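Local coordinates for protein BT_4661 (Bacteroides thetaiotaomicron, PDB 4AK2) that probably binds heparin and heparan sulphate chains at the bacterial cell surface, through the SusE-like ligand-binding domain represented here, at residues A[158-163]-A[249-254]; A[206-211]-A[219-224]; A[162-167]-A[178-183]. All blocks are in the same frame, centred on the assembly; numbering follows the deposited sequence.

Contact 1: residues A[158-163]-A[249-254]; sequences LDYRRD and GQITYD. With NA (sodium ion), chain C; SGN (2-deoxy-6-O-sulfo-2-(sulfoamino)-alpha-D-glucopyranose), chain B; IDS (2-O-sulfo-alpha-L-idopyranuronic acid), chain D; IDS (2-O-sulfo-alpha-L-idopyranuronic acid), chain E.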
# COMPACT_ATOMS: atom_id res chain seq x y z
N LEU A 158 -12.84 12.48 -5.45
CA LEU A 158 -11.58 11.92 -4.92
C LEU A 158 -10.76 11.36 -6.09
O LEU A 158 -11.29 10.63 -6.91
CB LEU A 158 -11.95 10.79 -3.94
CG LEU A 158 -10.77 10.21 -3.14
CD1 LEU A 158 -10.23 11.23 -2.13
CD2 LEU A 158 -11.20 8.96 -2.40
N ASP A 159 -9.50 11.77 -6.23
CA ASP A 159 -8.72 11.34 -7.40
C ASP A 159 -7.24 11.32 -7.12
O ASP A 159 -6.74 12.23 -6.45
CB ASP A 159 -9.01 12.30 -8.56
CG ASP A 159 -8.81 11.71 -9.93
OD1 ASP A 159 -9.04 10.50 -10.11
OD2 ASP A 159 -8.44 12.46 -10.87
N TYR A 160 -6.54 10.31 -7.63
CA TYR A 160 -5.07 10.36 -7.59
C TYR A 160 -4.58 11.63 -8.27
O TYR A 160 -5.18 12.15 -9.21
CB TYR A 160 -4.49 9.14 -8.27
CG TYR A 160 -4.47 7.87 -7.41
CD1 TYR A 160 -3.39 7.60 -6.58
CD2 TYR A 160 -5.52 6.93 -7.46
CE1 TYR A 160 -3.32 6.45 -5.80
CE2 TYR A 160 -5.46 5.81 -6.70
CZ TYR A 160 -4.39 5.53 -5.89
OH TYR A 160 -4.35 4.36 -5.16
N ARG A 161 -3.42 12.08 -7.78
CA ARG A 161 -2.85 13.40 -8.20
C ARG A 161 -1.36 13.42 -8.52
O ARG A 161 -0.96 14.00 -9.55
CB ARG A 161 -3.18 14.49 -7.18
CG ARG A 161 -2.66 15.91 -7.51
CD ARG A 161 -3.18 16.40 -8.86
NE ARG A 161 -2.71 17.76 -9.15
CZ ARG A 161 -1.52 18.03 -9.70
NH1 ARG A 161 -0.66 17.04 -10.00
NH2 ARG A 161 -1.17 19.29 -9.89
N ARG A 162 -0.53 12.92 -7.60
CA ARG A 162 0.93 13.19 -7.66
C ARG A 162 1.60 12.22 -6.71
O ARG A 162 0.92 11.48 -5.98
CB ARG A 162 1.25 14.64 -7.24
CG ARG A 162 0.80 15.03 -5.86
CD ARG A 162 1.39 16.34 -5.34
NE ARG A 162 0.95 17.53 -6.09
CZ ARG A 162 -0.16 18.22 -5.90
NH1 ARG A 162 -1.11 17.76 -5.05
NH2 ARG A 162 -0.39 19.33 -6.60
N ASP A 163 2.93 12.23 -6.68
CA ASP A 163 3.74 11.56 -5.68
C ASP A 163 3.44 10.04 -5.70
O ASP A 163 3.04 9.46 -4.67
CB ASP A 163 3.57 12.19 -4.29
CG ASP A 163 4.05 13.64 -4.22
OD1 ASP A 163 4.85 14.04 -5.06
OD2 ASP A 163 3.57 14.31 -3.31
N GLY A 249 0.23 6.47 -3.98
CA GLY A 249 0.15 7.81 -4.64
C GLY A 249 -0.63 8.74 -3.79
O GLY A 249 -1.48 8.33 -3.01
N GLN A 250 -0.38 10.05 -3.90
CA GLN A 250 -1.21 11.04 -3.26
C GLN A 250 -2.53 11.16 -3.97
O GLN A 250 -2.60 11.19 -5.21
CB GLN A 250 -0.49 12.42 -3.23
CG GLN A 250 -1.25 13.38 -2.35
CD GLN A 250 -0.73 14.80 -2.52
OE1 GLN A 250 -1.23 15.52 -3.40
NE2 GLN A 250 0.30 15.19 -1.74
N ILE A 251 -3.57 11.28 -3.13
CA ILE A 251 -4.96 11.41 -3.60
C ILE A 251 -5.51 12.76 -3.07
O ILE A 251 -5.20 13.15 -1.93
CB ILE A 251 -5.82 10.22 -3.10
CG1 ILE A 251 -5.31 8.92 -3.71
CG2 ILE A 251 -7.30 10.41 -3.44
CD1 ILE A 251 -5.88 7.66 -3.02
N THR A 252 -6.21 13.49 -3.92
CA THR A 252 -6.79 14.76 -3.51
C THR A 252 -8.30 14.66 -3.50
O THR A 252 -8.89 13.80 -4.19
CB THR A 252 -6.33 15.93 -4.40
OG1 THR A 252 -6.71 15.69 -5.75
CG2 THR A 252 -4.81 16.06 -4.31
N TYR A 253 -8.96 15.52 -2.74
CA TYR A 253 -10.43 15.49 -2.69
C TYR A 253 -10.98 16.89 -2.75
O TYR A 253 -10.26 17.88 -2.53
CB TYR A 253 -10.96 14.75 -1.45
CG TYR A 253 -10.55 15.37 -0.13
CD1 TYR A 253 -11.27 16.44 0.41
CD2 TYR A 253 -9.52 14.81 0.63
CE1 TYR A 253 -10.93 17.00 1.63
CE2 TYR A 253 -9.15 15.37 1.85
CZ TYR A 253 -9.88 16.43 2.36
OH TYR A 253 -9.54 16.95 3.58
N ASP A 254 -12.26 16.95 -3.09
CA ASP A 254 -13.05 18.16 -3.16
C ASP A 254 -14.40 17.86 -2.52
O ASP A 254 -14.96 16.79 -2.78
CB ASP A 254 -13.17 18.58 -4.64
CG ASP A 254 -13.90 19.91 -4.84
OD1 ASP A 254 -15.14 19.94 -4.82
OD2 ASP A 254 -13.24 20.92 -5.07
NA NA C . 2.24 9.67 -1.93
C1 SGN B . 1.57 17.56 -14.69
C2 SGN B . 1.14 17.58 -13.22
C3 SGN B . 2.01 18.60 -12.48
C4 SGN B . 3.49 18.32 -12.70
C5 SGN B . 3.83 18.29 -14.19
C6 SGN B . 5.27 17.79 -14.38
N2 SGN B . -0.28 17.88 -13.14
O1 SGN B . 1.21 18.77 -15.34
O3 SGN B . 1.70 18.48 -11.09
O4 SGN B . 4.25 19.43 -12.20
O5 SGN B . 2.98 17.32 -14.79
O6 SGN B . 5.61 17.80 -15.76
S1 SGN B . -1.42 16.79 -13.36
O1S SGN B . -2.62 17.27 -12.71
O2S SGN B . -1.66 16.50 -14.75
O3S SGN B . -0.90 15.49 -12.67
S2 SGN B . 6.94 17.18 -16.22
O4S SGN B . 8.04 17.99 -15.72
O5S SGN B . 6.90 17.25 -17.86
O6S SGN B . 6.95 15.77 -15.81
C1 IDS D . 5.14 19.12 -11.11
C2 IDS D . 6.14 20.28 -10.96
C3 IDS D . 5.52 21.54 -10.34
C4 IDS D . 4.65 21.24 -9.11
C5 IDS D . 3.66 20.12 -9.47
C6 IDS D . 2.74 19.69 -8.35
O2 IDS D . 7.23 19.85 -10.14
O3 IDS D . 4.74 22.25 -11.30
O4 IDS D . 5.46 20.82 -8.01
O5 IDS D . 4.40 18.97 -9.89
O6A IDS D . 1.90 20.50 -7.90
O6B IDS D . 2.89 18.52 -7.92
S IDS D . 8.48 19.12 -10.73
O1S IDS D . 9.33 18.65 -9.64
O2S IDS D . 7.97 18.01 -11.57
O3S IDS D . 9.11 20.17 -11.55
C1 IDS E . 4.98 19.54 -2.51
C2 IDS E . 4.08 18.42 -2.06
C3 IDS E . 4.78 17.03 -1.97
C4 IDS E . 6.13 17.13 -1.29
C5 IDS E . 6.93 18.23 -2.00
C6 IDS E . 8.35 18.30 -1.52
O2 IDS E . 3.46 18.82 -0.83
O3 IDS E . 4.95 16.52 -3.30
O4 IDS E . 5.90 17.45 0.09
O5 IDS E . 6.23 19.47 -1.85
O6A IDS E . 9.04 17.27 -1.64
O6B IDS E . 8.78 19.36 -1.03
S IDS E . 2.15 18.20 -0.34
O1S IDS E . 1.59 19.24 0.54
O2S IDS E . 1.34 17.94 -1.54
O3S IDS E . 2.51 16.95 0.38
O HOH W 1 -2.00 3.92 -3.76
O HOH W 2 -6.42 14.71 -8.62
O HOH W 3 2.64 13.01 -1.04
O HOH W 4 3.65 9.24 0.18
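Asp159 and Thr252 exchange the two backbone hydrogen bonds of an antiparallel pair, setting the register of strand 158-161 against strand 249-254. Next along, Arg161 N gives to Gln250 O, and at the corner Gln250 N also gives to Arg162 O, at 2.8 Å.

Apolar contacts fill the face that carries Leu158, Tyr160 and Ile251. Ile251 CG1 sits over the Tyr160 ring, 3.8 Å from its centroid, as a CH-pi contact displaced toward the rim. Its other branch, CG2, presses on Leu158 CD1 at 3.3 Å, a tight fit for two methyl groups. Ile222 of strand 220-222 packs on the same three side chains.

On the other face Arg162 and Gln250 make the polar contact, lying side by side and pointing the same way. Gln250 CG is anti to the backbone N (chi1 -170°) and the chain runs on extended, bringing the amide alongside the arginine. Arg162 NH1 then reaches Gln250 OE1 at 2.8 Å, in both the guanidinium and the carbonyl plane although the two groups are turned 67° apart. The same guanidinium grips an iduronate carboxylate in bidentate fashion, NE on O6B at 2.8 Å and NH2 on O6A, while Gln250 NE2 donates to sulphate O2S of a second iduronate at 2.9 Å. Beside them, Arg161 directs NH1 and NH2 to glucosamine O3, its NE being held by Gln261 O. A strand pair that ends in a corner, its arginines and amide meeting carboxylate, hydroxyl and sulphate, forms part of the sulphated-glycan binding site.

Contact 2: residues A[206-211]-A[219-224]; sequences MSYFEN and LGYIDQ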
# COMPACT_ATOMS: atom_id res chain seq x y z
N MET A 206 -3.78 7.23 -13.62
CA MET A 206 -4.45 6.80 -12.39
C MET A 206 -5.69 7.63 -12.07
O MET A 206 -6.23 7.54 -10.97
CB MET A 206 -3.47 6.85 -11.22
CG MET A 206 -2.50 5.68 -11.20
SD MET A 206 -3.26 4.05 -11.04
CE MET A 206 -4.28 4.15 -9.57
N SER A 207 -6.15 8.42 -13.05
CA SER A 207 -7.16 9.42 -12.81
C SER A 207 -8.54 9.11 -13.40
O SER A 207 -8.66 8.80 -14.57
CB SER A 207 -6.68 10.79 -13.37
OG SER A 207 -7.74 11.76 -13.31
N TYR A 208 -9.56 9.21 -12.56
CA TYR A 208 -10.94 9.18 -13.03
C TYR A 208 -11.21 10.37 -13.96
O TYR A 208 -11.78 10.22 -15.05
CB TYR A 208 -11.90 9.22 -11.85
CG TYR A 208 -13.35 9.43 -12.29
CD1 TYR A 208 -14.17 8.36 -12.59
CD2 TYR A 208 -13.88 10.73 -12.41
CE1 TYR A 208 -15.47 8.56 -13.01
CE2 TYR A 208 -15.19 10.94 -12.84
CZ TYR A 208 -15.98 9.86 -13.14
OH TYR A 208 -17.30 10.08 -13.56
N PHE A 209 -10.86 11.56 -13.50
CA PHE A 209 -11.23 12.78 -14.24
C PHE A 209 -10.56 12.90 -15.61
O PHE A 209 -11.14 13.52 -16.51
CB PHE A 209 -11.01 14.01 -13.35
CG PHE A 209 -12.02 14.07 -12.25
CD1 PHE A 209 -13.29 14.55 -12.49
CD2 PHE A 209 -11.72 13.56 -10.98
CE1 PHE A 209 -14.25 14.51 -11.48
CE2 PHE A 209 -12.67 13.52 -9.97
CZ PHE A 209 -13.93 14.03 -10.22
N GLU A 210 -9.44 12.20 -15.79
CA GLU A 210 -8.73 12.20 -17.08
C GLU A 210 -9.11 11.04 -17.98
O GLU A 210 -8.57 10.92 -19.08
CB GLU A 210 -7.21 12.23 -16.85
CG GLU A 210 -6.77 13.39 -16.00
CD GLU A 210 -6.72 14.70 -16.76
OE1 GLU A 210 -6.69 14.70 -18.00
OE2 GLU A 210 -6.77 15.74 -16.10
N ASN A 211 -10.04 10.17 -17.52
CA ASN A 211 -10.41 8.95 -18.23
C ASN A 211 -11.92 8.72 -18.23
O ASN A 211 -12.33 7.58 -18.38
CB ASN A 211 -9.69 7.74 -17.66
CG ASN A 211 -8.20 7.77 -17.96
OD1 ASN A 211 -7.79 7.49 -19.09
ND2 ASN A 211 -7.39 8.09 -16.95
N LEU A 219 -4.67 2.75 -15.87
CA LEU A 219 -4.04 1.72 -15.01
C LEU A 219 -4.92 1.43 -13.78
O LEU A 219 -4.99 0.30 -13.29
CB LEU A 219 -2.66 2.21 -14.57
CG LEU A 219 -1.67 2.52 -15.68
CD1 LEU A 219 -0.35 3.01 -15.06
CD2 LEU A 219 -1.44 1.33 -16.56
N GLY A 220 -5.57 2.46 -13.29
CA GLY A 220 -6.44 2.39 -12.16
C GLY A 220 -7.13 3.73 -11.99
O GLY A 220 -6.75 4.70 -12.67
N TYR A 221 -8.14 3.79 -11.14
CA TYR A 221 -8.86 5.05 -10.92
C TYR A 221 -9.75 4.88 -9.69
O TYR A 221 -10.13 3.76 -9.35
CB TYR A 221 -9.72 5.46 -12.14
CG TYR A 221 -10.82 4.49 -12.42
CD1 TYR A 221 -10.57 3.36 -13.19
CD2 TYR A 221 -12.09 4.67 -11.88
CE1 TYR A 221 -11.58 2.43 -13.44
CE2 TYR A 221 -13.11 3.73 -12.10
CZ TYR A 221 -12.85 2.62 -12.90
OH TYR A 221 -13.85 1.69 -13.12
N ILE A 222 -10.18 5.99 -9.13
CA ILE A 222 -11.17 6.00 -8.06
C ILE A 222 -12.52 6.30 -8.63
O ILE A 222 -12.69 7.27 -9.38
CB ILE A 222 -10.75 7.05 -6.99
CG1 ILE A 222 -9.41 6.64 -6.38
CG2 ILE A 222 -11.84 7.20 -5.92
CD1 ILE A 222 -8.82 7.71 -5.47
N ASP A 223 -13.52 5.49 -8.28
CA ASP A 223 -14.89 5.81 -8.75
C ASP A 223 -15.51 6.89 -7.86
O ASP A 223 -15.15 7.04 -6.67
CB ASP A 223 -15.75 4.55 -8.84
CG ASP A 223 -16.31 4.14 -7.51
OD1 ASP A 223 -17.27 4.79 -7.04
OD2 ASP A 223 -15.80 3.16 -6.94
N GLN A 224 -16.45 7.67 -8.42
CA GLN A 224 -17.03 8.82 -7.69
C GLN A 224 -18.37 8.51 -6.99
O GLN A 224 -19.08 9.45 -6.62
CB GLN A 224 -17.13 10.06 -8.64
CG GLN A 224 -15.78 10.32 -9.31
CD GLN A 224 -14.64 10.59 -8.33
OE1 GLN A 224 -14.78 11.42 -7.45
NE2 GLN A 224 -13.54 9.88 -8.50
O HOH W 5 -8.20 8.20 -9.23
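Gln224 CG rests over the centre of the Tyr208 ring, 3.6 Å above its plane, in a CH-pi contact that joins the loop 206-211 to the far end of segment 219-224. Beyond CG the glutamine bends (chi2 -60°), and its amide passes close to Phe209, Gln224 CD lying 3.9 Å from Phe209 CE2 at an oblique angle. The two aromatic rings also meet each other, with Tyr208 CD2 over the centre of the Phe209 ring. At the other end of the contact, Met206 bends twice; its SD approaches Gly220 N at 3.6 Å and its CE lies against Gly220 CA. Between these ends no direct hydrogen bond joins the two segments; water 5 bridges them, donating to Met206 O and accepting from Ile222 N at 3.0 Å.

Strand 220-222 is an edge strand of a small antiparallel sheet, where Tyr221 is backbone hydrogen-bonded to His230. The facing loop contains a type I beta turn, Tyr208 to Asn211, preceded by an ST motif in which Ser207 OG accepts from Glu210 N at 3.0 Å. Asn211 ND2 returns to Ser207 O in a nearly straight bond, 171° at the hydrogen, lying in the planes of both the amide and the carbonyl. On the opposing segment, Gln224 NE2 donates to Ile222 O from above the carbonyl plane, and it also reaches Leu158 O.

Farther out, Asp159 of strand 157-161 takes hold of the turn, its carboxylate bonding to Ser207 OG and Tyr208 N, while Arg203 pairs with both Asp159 and Glu210.

Contact 3: residues A[162-167]-A[178-183]; sequences RDFFYY and GALAQK. With NA (sodium ion), chain C; IDS (2-O-sulfo-alpha-L-idopyranuronic acid), chain D; SGN (2-deoxy-6-O-sulfo-2-(sulfoamino)-alpha-D-glucopyranose), chain B; IDS (2-O-sulfo-alpha-L-idopyranuronic acid), chain E.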
# COMPACT_ATOMS: atom_id res chain seq x y z
N ARG A 162 -0.53 12.92 -7.60
CA ARG A 162 0.93 13.19 -7.66
C ARG A 162 1.60 12.22 -6.71
O ARG A 162 0.92 11.48 -5.98
CB ARG A 162 1.25 14.64 -7.24
CG ARG A 162 0.80 15.03 -5.86
CD ARG A 162 1.39 16.34 -5.34
NE ARG A 162 0.95 17.53 -6.09
CZ ARG A 162 -0.16 18.22 -5.90
NH1 ARG A 162 -1.11 17.76 -5.05
NH2 ARG A 162 -0.39 19.33 -6.60
N ASP A 163 2.93 12.23 -6.68
CA ASP A 163 3.74 11.56 -5.68
C ASP A 163 3.44 10.04 -5.70
O ASP A 163 3.04 9.46 -4.67
CB ASP A 163 3.57 12.19 -4.29
CG ASP A 163 4.05 13.64 -4.22
OD1 ASP A 163 4.85 14.04 -5.06
OD2 ASP A 163 3.57 14.31 -3.31
N PHE A 164 3.69 9.43 -6.84
CA PHE A 164 3.51 8.00 -7.02
C PHE A 164 4.84 7.31 -6.76
O PHE A 164 5.90 7.77 -7.22
CB PHE A 164 3.03 7.69 -8.43
CG PHE A 164 1.74 8.35 -8.80
CD1 PHE A 164 0.53 7.73 -8.54
CD2 PHE A 164 1.72 9.61 -9.42
CE1 PHE A 164 -0.66 8.33 -8.89
CE2 PHE A 164 0.54 10.23 -9.77
CZ PHE A 164 -0.66 9.60 -9.49
N PHE A 165 4.81 6.22 -6.01
CA PHE A 165 6.02 5.45 -5.67
C PHE A 165 5.68 3.97 -5.85
O PHE A 165 4.53 3.53 -5.50
CB PHE A 165 6.42 5.59 -4.21
CG PHE A 165 6.80 7.00 -3.79
CD1 PHE A 165 5.79 7.97 -3.55
CD2 PHE A 165 8.14 7.36 -3.54
CE1 PHE A 165 6.10 9.25 -3.12
CE2 PHE A 165 8.43 8.64 -3.10
CZ PHE A 165 7.42 9.58 -2.90
N TYR A 166 6.62 3.17 -6.28
CA TYR A 166 6.43 1.74 -6.39
C TYR A 166 7.55 0.98 -5.75
O TYR A 166 8.76 1.33 -5.96
CB TYR A 166 6.33 1.32 -7.87
CG TYR A 166 6.08 -0.15 -8.08
CD1 TYR A 166 4.78 -0.64 -8.10
CD2 TYR A 166 7.12 -1.04 -8.27
CE1 TYR A 166 4.52 -1.98 -8.29
CE2 TYR A 166 6.90 -2.40 -8.45
CZ TYR A 166 5.57 -2.86 -8.45
OH TYR A 166 5.22 -4.18 -8.67
N TYR A 167 7.27 -0.09 -5.01
CA TYR A 167 8.31 -0.89 -4.35
C TYR A 167 8.14 -2.32 -4.79
O TYR A 167 7.13 -2.97 -4.46
CB TYR A 167 8.20 -0.78 -2.82
CG TYR A 167 8.36 0.66 -2.41
CD1 TYR A 167 9.66 1.22 -2.37
CD2 TYR A 167 7.28 1.48 -2.16
CE1 TYR A 167 9.85 2.57 -2.12
CE2 TYR A 167 7.47 2.86 -1.85
CZ TYR A 167 8.78 3.38 -1.83
OH TYR A 167 8.99 4.72 -1.56
N GLY A 178 10.90 2.89 -6.81
CA GLY A 178 11.09 4.28 -6.45
C GLY A 178 10.02 5.19 -6.98
O GLY A 178 8.99 4.73 -7.52
N ALA A 179 10.20 6.49 -6.78
CA ALA A 179 9.25 7.50 -7.19
C ALA A 179 9.17 7.61 -8.68
O ALA A 179 10.20 7.60 -9.37
CB ALA A 179 9.64 8.86 -6.60
N LEU A 180 7.96 7.80 -9.20
CA LEU A 180 7.78 8.30 -10.54
C LEU A 180 8.37 9.72 -10.63
O LEU A 180 7.95 10.62 -9.90
CB LEU A 180 6.29 8.33 -10.90
CG LEU A 180 5.94 8.93 -12.25
CD1 LEU A 180 6.49 8.08 -13.40
CD2 LEU A 180 4.42 9.08 -12.36
N ALA A 181 9.36 9.89 -11.51
CA ALA A 181 10.18 11.15 -11.56
C ALA A 181 10.69 11.41 -12.95
O ALA A 181 10.99 10.47 -13.70
CB ALA A 181 11.33 11.04 -10.57
N GLN A 182 10.88 12.70 -13.29
CA GLN A 182 11.45 13.07 -14.58
C GLN A 182 12.83 12.46 -14.73
O GLN A 182 13.61 12.47 -13.76
CB GLN A 182 11.59 14.59 -14.70
CG GLN A 182 10.25 15.31 -14.72
CD GLN A 182 9.70 15.61 -13.34
OE1 GLN A 182 9.87 14.82 -12.36
NE2 GLN A 182 8.98 16.72 -13.25
N LYS A 183 13.14 11.93 -15.92
CA LYS A 183 14.48 11.42 -16.28
C LYS A 183 14.92 10.19 -15.50
O LYS A 183 16.09 9.80 -15.53
CB LYS A 183 15.59 12.52 -16.23
NA NA C . 2.24 9.67 -1.93
C1 IDS D . 5.14 19.12 -11.11
C2 IDS D . 6.14 20.28 -10.96
C3 IDS D . 5.52 21.54 -10.34
C4 IDS D . 4.65 21.24 -9.11
C5 IDS D . 3.66 20.12 -9.47
C6 IDS D . 2.74 19.69 -8.35
O2 IDS D . 7.23 19.85 -10.14
O3 IDS D . 4.74 22.25 -11.30
O4 IDS D . 5.46 20.82 -8.01
O5 IDS D . 4.40 18.97 -9.89
O6A IDS D . 1.90 20.50 -7.90
O6B IDS D . 2.89 18.52 -7.92
S IDS D . 8.48 19.12 -10.73
O1S IDS D . 9.33 18.65 -9.64
O2S IDS D . 7.97 18.01 -11.57
O3S IDS D . 9.11 20.17 -11.55
C1 SGN B . 1.57 17.56 -14.69
C2 SGN B . 1.14 17.58 -13.22
C3 SGN B . 2.01 18.60 -12.48
C4 SGN B . 3.49 18.32 -12.70
C5 SGN B . 3.83 18.29 -14.19
C6 SGN B . 5.27 17.79 -14.38
N2 SGN B . -0.28 17.88 -13.14
O1 SGN B . 1.21 18.77 -15.34
O3 SGN B . 1.70 18.48 -11.09
O4 SGN B . 4.25 19.43 -12.20
O5 SGN B . 2.98 17.32 -14.79
O6 SGN B . 5.61 17.80 -15.76
S1 SGN B . -1.42 16.79 -13.36
O1S SGN B . -2.62 17.27 -12.71
O2S SGN B . -1.66 16.50 -14.75
O3S SGN B . -0.90 15.49 -12.67
S2 SGN B . 6.94 17.18 -16.22
O4S SGN B . 8.04 17.99 -15.72
O5S SGN B . 6.90 17.25 -17.86
O6S SGN B . 6.95 15.77 -15.81
C1 IDS E . 4.98 19.54 -2.51
C2 IDS E . 4.08 18.42 -2.06
C3 IDS E . 4.78 17.03 -1.97
C4 IDS E . 6.13 17.13 -1.29
C5 IDS E . 6.93 18.23 -2.00
C6 IDS E . 8.35 18.30 -1.52
O2 IDS E . 3.46 18.82 -0.83
O3 IDS E . 4.95 16.52 -3.30
O4 IDS E . 5.90 17.45 0.09
O5 IDS E . 6.23 19.47 -1.85
O6A IDS E . 9.04 17.27 -1.64
O6B IDS E . 8.78 19.36 -1.03
S IDS E . 2.15 18.20 -0.34
O1S IDS E . 1.59 19.24 0.54
O2S IDS E . 1.34 17.94 -1.54
O3S IDS E . 2.51 16.95 0.38
O HOH W 6 5.52 10.91 -8.64
O HOH W 4 3.65 9.24 0.18
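Tyr166 and Gly178 form an antiparallel hydrogen-bonded pair, Gly178 N reaching Tyr166 O at 2.8 Å within the carbonyl plane and Tyr166 N approaching Gly178 O from above its plane, with Gly178 at a positive phi (132°), a backbone region that glycine reaches readily.

The side chains of the non-hydrogen-bonded pair meet directly: Ala179 CB touches CD2 and CE2 of the Phe165 ring, both at 3.7 Å, from an oblique direction. Phe165 also meets His63 edge-to-face, which links this strand to the chain at the end of strand 56-63. Phe164 and Leu180 lie side by side and point the same way, with their CD2 atoms 4.0 Å apart. Leu188 and Trp192 of helix 187-195 pack on both, so that the helix covers this pair. Beneath these side chains Leu180 N bonds to Phe164 O at 2.9 Å, and water 6 extends the pairing by accepting from Phe164 N and donating to Leu180 O.

Away from the paired residues, each segment contributes to the glycan site. Gln182 NE2 donates to glucosamine sulphate O4S at 2.9 Å; its contact with an iduronate sulphate oxygen is too short to be trusted in detail. Asp163 OD2 accepts the O3 hydroxyl of another iduronate at 2.6 Å, and its main-chain O, together with Ser270 and water 4, binds a sodium ion. Strands 163-168 and 178-179 thus make a beta hairpin whose open end, with the chain just beyond strand 178-179, supplies Asp163 and Gln182 to the glycan pocket.

From the N terminus, strand 157-161 runs into strand 163-168 through the corner at Arg162, so contacts 1 and 3 start from one shared piece of chain. Contact 3 closes first, with ten residues between its segments. The chain then forms helix 187-195 and enters the loop that contact 2 closes over seven residues, in series with contact 3. Contact 1 closes last, across 85 residues, and contact 2 nests within its loop. Strand 241-254 pairs with both strands, before and after the corner, uniting contacts 1 and 3 in one sheet beside the glycan. Met206 of contact 2 touches Tyr160 and Phe164, tying the loop before strand 220-222 to both.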